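Local coordinates for protein Non-canonical purine NTP pyrophosphatase (Staphylococcus aureus, PDB 4BNQ) that probably hydrolyses non-canonical purine nucleoside triphosphates such as XTP, dITP and ITP to monophosphates and diphosphate, using magnesium, to cleanse the nucleotide pool, at residues L51-A56 with S120-D125. Residues are numbered along the deposited sequence; the frame is centred on the assembly and turned at random.
With PO4 (phosphate ion), chain C.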
ATOM      1  N   LEU A  51      -6.397 -21.349  -5.510  1.00 24.15           N
ATOM      2  CA  LEU A  51      -6.666 -22.477  -6.388  1.00 29.63           C
ATOM      3  C   LEU A  51      -5.649 -22.479  -7.530  1.00 27.43           C
ATOM      4  O   LEU A  51      -5.124 -23.524  -7.908  1.00 28.56           O
ATOM      5  CB  LEU A  51      -8.113 -22.428  -6.926  1.00 28.22           C
ATOM      6  CG  LEU A  51      -9.274 -22.720  -5.960  1.00 27.26           C
ATOM      7  CD1 LEU A  51     -10.602 -22.252  -6.559  1.00 27.44           C
ATOM      8  CD2 LEU A  51      -9.360 -24.203  -5.635  1.00 29.71           C
ATOM      9  N   LYS A  52      -5.342 -21.309  -8.072  1.00 26.56           N
ATOM     10  CA  LYS A  52      -4.409 -21.276  -9.195  1.00 25.48           C
ATOM     11  C   LYS A  52      -2.980 -21.601  -8.778  1.00 26.28           C
ATOM     12  O   LYS A  52      -2.329 -22.419  -9.428  1.00 23.71           O
ATOM     13  CB  LYS A  52      -4.515 -19.959  -9.984  1.00 25.69           C
ATOM     14  CG  LYS A  52      -5.835 -19.853 -10.803  1.00 30.33           C
ATOM     15  CD  LYS A  52      -6.009 -18.497 -11.503  1.00 27.24           C
ATOM     16  CE  LYS A  52      -6.273 -17.381 -10.501  1.00 27.64           C
ATOM     17  NZ  LYS A  52      -6.766 -16.142 -11.159  1.00 26.43           N
ATOM     18  N   SER A  53      -2.498 -20.996  -7.688  1.00 23.56           N
ATOM     19  CA  SER A  53      -1.107 -21.213  -7.282  1.00 25.48           C
ATOM     20  C   SER A  53      -0.870 -22.648  -6.829  1.00 26.17           C
ATOM     21  O   SER A  53       0.138 -23.261  -7.195  1.00 25.18           O
ATOM     22  CB  SER A  53      -0.676 -20.240  -6.180  1.00 24.60           C
ATOM     23  OG  SER A  53      -1.474 -20.427  -5.036  1.00 24.01           O
ATOM     24  N   GLU A  54      -1.796 -23.192  -6.041  1.00 27.73           N
ATOM     25  CA  GLU A  54      -1.659 -24.571  -5.577  1.00 29.29           C
ATOM     26  C   GLU A  54      -1.682 -25.566  -6.735  1.00 28.72           C
ATOM     27  O   GLU A  54      -0.910 -26.533  -6.755  1.00 28.78           O
ATOM     28  CB  GLU A  54      -2.696 -24.894  -4.495  1.00 27.30           C
ATOM     29  CG  GLU A  54      -2.342 -24.187  -3.203  1.00 27.76           C
ATOM     30  CD  GLU A  54      -3.225 -24.553  -2.024  1.00 32.60           C
ATOM     31  OE1 GLU A  54      -4.269 -25.225  -2.218  1.00 31.36           O
ATOM     32  OE2 GLU A  54      -2.880 -24.131  -0.894  1.00 31.54           O
ATOM     33  N   ALA A  55      -2.526 -25.304  -7.726  1.00 26.86           N
ATOM     34  CA  ALA A  55      -2.621 -26.220  -8.859  1.00 30.23           C
ATOM     35  C   ALA A  55      -1.328 -26.241  -9.682  1.00 28.78           C
ATOM     36  O   ALA A  55      -0.853 -27.313 -10.067  1.00 27.57           O
ATOM     37  CB  ALA A  55      -3.829 -25.888  -9.735  1.00 27.45           C
ATOM     38  N   ALA A  56      -0.746 -25.067  -9.932  1.00 27.51           N
ATOM     39  CA  ALA A  56       0.500 -24.993 -10.698  1.00 24.74           C
ATOM     40  C   ALA A  56       1.626 -25.641  -9.911  1.00 25.80           C
ATOM     41  O   ALA A  56       2.451 -26.373 -10.463  1.00 26.13           O
ATOM     42  CB  ALA A  56       0.850 -23.564 -11.019  1.00 24.19           C
ATOM     43  N   SER A 120      -1.242 -15.049  -4.299  1.00 26.25           N
ATOM     44  CA  SER A 120      -0.936 -16.176  -3.419  1.00 26.82           C
ATOM     45  C   SER A 120       0.343 -16.902  -3.835  1.00 27.27           C
ATOM     46  O   SER A 120       0.571 -17.139  -5.024  1.00 31.01           O
ATOM     47  CB  SER A 120      -2.099 -17.160  -3.334  1.00 26.48           C
ATOM     48  OG  SER A 120      -2.234 -17.861  -4.543  1.00 31.49           O
ATOM     49  N   MET A 121       1.172 -17.253  -2.859  1.00 25.47           N
ATOM     50  CA  MET A 121       2.388 -18.017  -3.128  1.00 27.65           C
ATOM     51  C   MET A 121       2.214 -19.451  -2.635  1.00 30.41           C
ATOM     52  O   MET A 121       1.764 -19.685  -1.514  1.00 29.14           O
ATOM     53  CB  MET A 121       3.595 -17.364  -2.447  1.00 29.45           C
ATOM     54  CG  MET A 121       4.916 -18.106  -2.649  1.00 29.84           C
ATOM     55  SD  MET A 121       6.359 -17.187  -2.001  1.00 19.09           S
ATOM     56  CE  MET A 121       7.071 -16.817  -3.570  1.00 27.27           C
ATOM     57  N   SER A 122       2.557 -20.413  -3.480  1.00 28.26           N
ATOM     58  CA  SER A 122       2.432 -21.805  -3.100  1.00 28.46           C
ATOM     59  C   SER A 122       3.647 -22.564  -3.557  1.00 31.54           C
ATOM     60  O   SER A 122       4.309 -22.178  -4.528  1.00 31.66           O
ATOM     61  CB  SER A 122       1.179 -22.417  -3.714  1.00 26.54           C
ATOM     62  OG  SER A 122       0.048 -21.672  -3.318  1.00 27.35           O
ATOM     63  N   GLY A 123       3.935 -23.648  -2.853  1.00 31.68           N
ATOM     64  CA  GLY A 123       5.142 -24.406  -3.092  1.00 30.37           C
ATOM     65  C   GLY A 123       5.130 -25.698  -2.303  1.00 33.73           C
ATOM     66  O   GLY A 123       4.321 -25.877  -1.382  1.00 32.76           O
ATOM     67  N   PRO A 124       6.035 -26.613  -2.665  1.00 37.50           N
ATOM     68  CA  PRO A 124       6.112 -27.943  -2.046  1.00 40.70           C
ATOM     69  C   PRO A 124       6.652 -27.926  -0.619  1.00 38.04           C
ATOM     70  O   PRO A 124       6.537 -28.932   0.060  1.00 42.79           O
ATOM     71  CB  PRO A 124       7.056 -28.723  -2.978  1.00 35.42           C
ATOM     72  CG  PRO A 124       7.825 -27.679  -3.723  1.00 41.37           C
ATOM     73  CD  PRO A 124       6.958 -26.456  -3.803  1.00 36.11           C
ATOM     74  N   ASP A 125       7.206 -26.808  -0.166  1.00 40.40           N
ATOM     75  CA  ASP A 125       7.807 -26.756   1.163  1.00 43.85           C
ATOM     76  C   ASP A 125       7.245 -25.670   2.072  1.00 46.27           C
ATOM     77  O   ASP A 125       7.858 -25.350   3.088  1.00 48.49           O
ATOM     78  CB  ASP A 125       9.323 -26.580   1.048  1.00 44.11           C
ATOM     79  CG  ASP A 125       9.980 -27.710   0.275  1.00 53.38           C
ATOM     80  OD1 ASP A 125       9.607 -28.888   0.492  1.00 57.36           O
ATOM     81  OD2 ASP A 125      10.862 -27.419  -0.561  1.00 53.97           O
TER
HETATM   82  P   PO4 C 800      -5.781 -15.352 -14.524  1.00 32.85           P
HETATM   83  O1  PO4 C 800      -4.651 -14.754 -13.684  1.00 29.65           O
HETATM   84  O2  PO4 C 800      -6.491 -14.250 -15.274  1.00 35.86           O
HETATM   85  O3  PO4 C 800      -6.772 -16.029 -13.595  1.00 37.39           O
HETATM   86  O4  PO4 C 800      -5.233 -16.362 -15.493  1.00 29.01           O
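Ser53 OG hydrogen-bonds to two serine hydroxyls of the facing strand, to Ser122 OG at 2.6 Å and to Ser120 OG at 2.7 Å. This is helix-on-sheet packing in the Ham1 fold: helix 45-60 lies on the long antiparallel sheet, over strand 112-123, and here the axes of the short segments 51-56 and 120-123 come within 7.2 Å of each other at an angle of 21°, nearly parallel. Ser120 and Ser122, two residues apart, present their side chains on the same face of the strand, and their hydroxyls stand about 119° apart around Ser53 OG. The Ser53 oxygen sits between the backbone N and carbonyl carbon of its own residue (chi1 61°), a rotamer that also brings it near the preceding turn of the helix. There Ala49 O is a weak further partner of both Ser53 OG and Ser120 OG, and Ile50 O of Ser53 OG, while on the next strand Thr128 OG1 bonds to Ser122 OG and to Glu54 OE2, so the three buried serine hydroxyls form a small polar network inside the interface. The close fit shows in the backbones too, with Ser53 CA and Ser122 CA only 5.5 Å apart. At the border of the contact, Glu54 CG lies 3.5 Å from Ser122 OG. Lys52 leaves the helix for the predicted active site, where its NZ forms a salt bridge with Asp68, the predicted proton acceptor and magnesium ligand. Its NZ also comes very close, 2.4 Å, to O3 of a phosphate ion, probably from the crystallisation liquor, that Ser8, Asn9 and Lys13 hold as well; the geometry of that short approach is doubtful. Back at the serines, Ser53 CB rests 3.3 Å from both Ser120 OG and Ser122 OG.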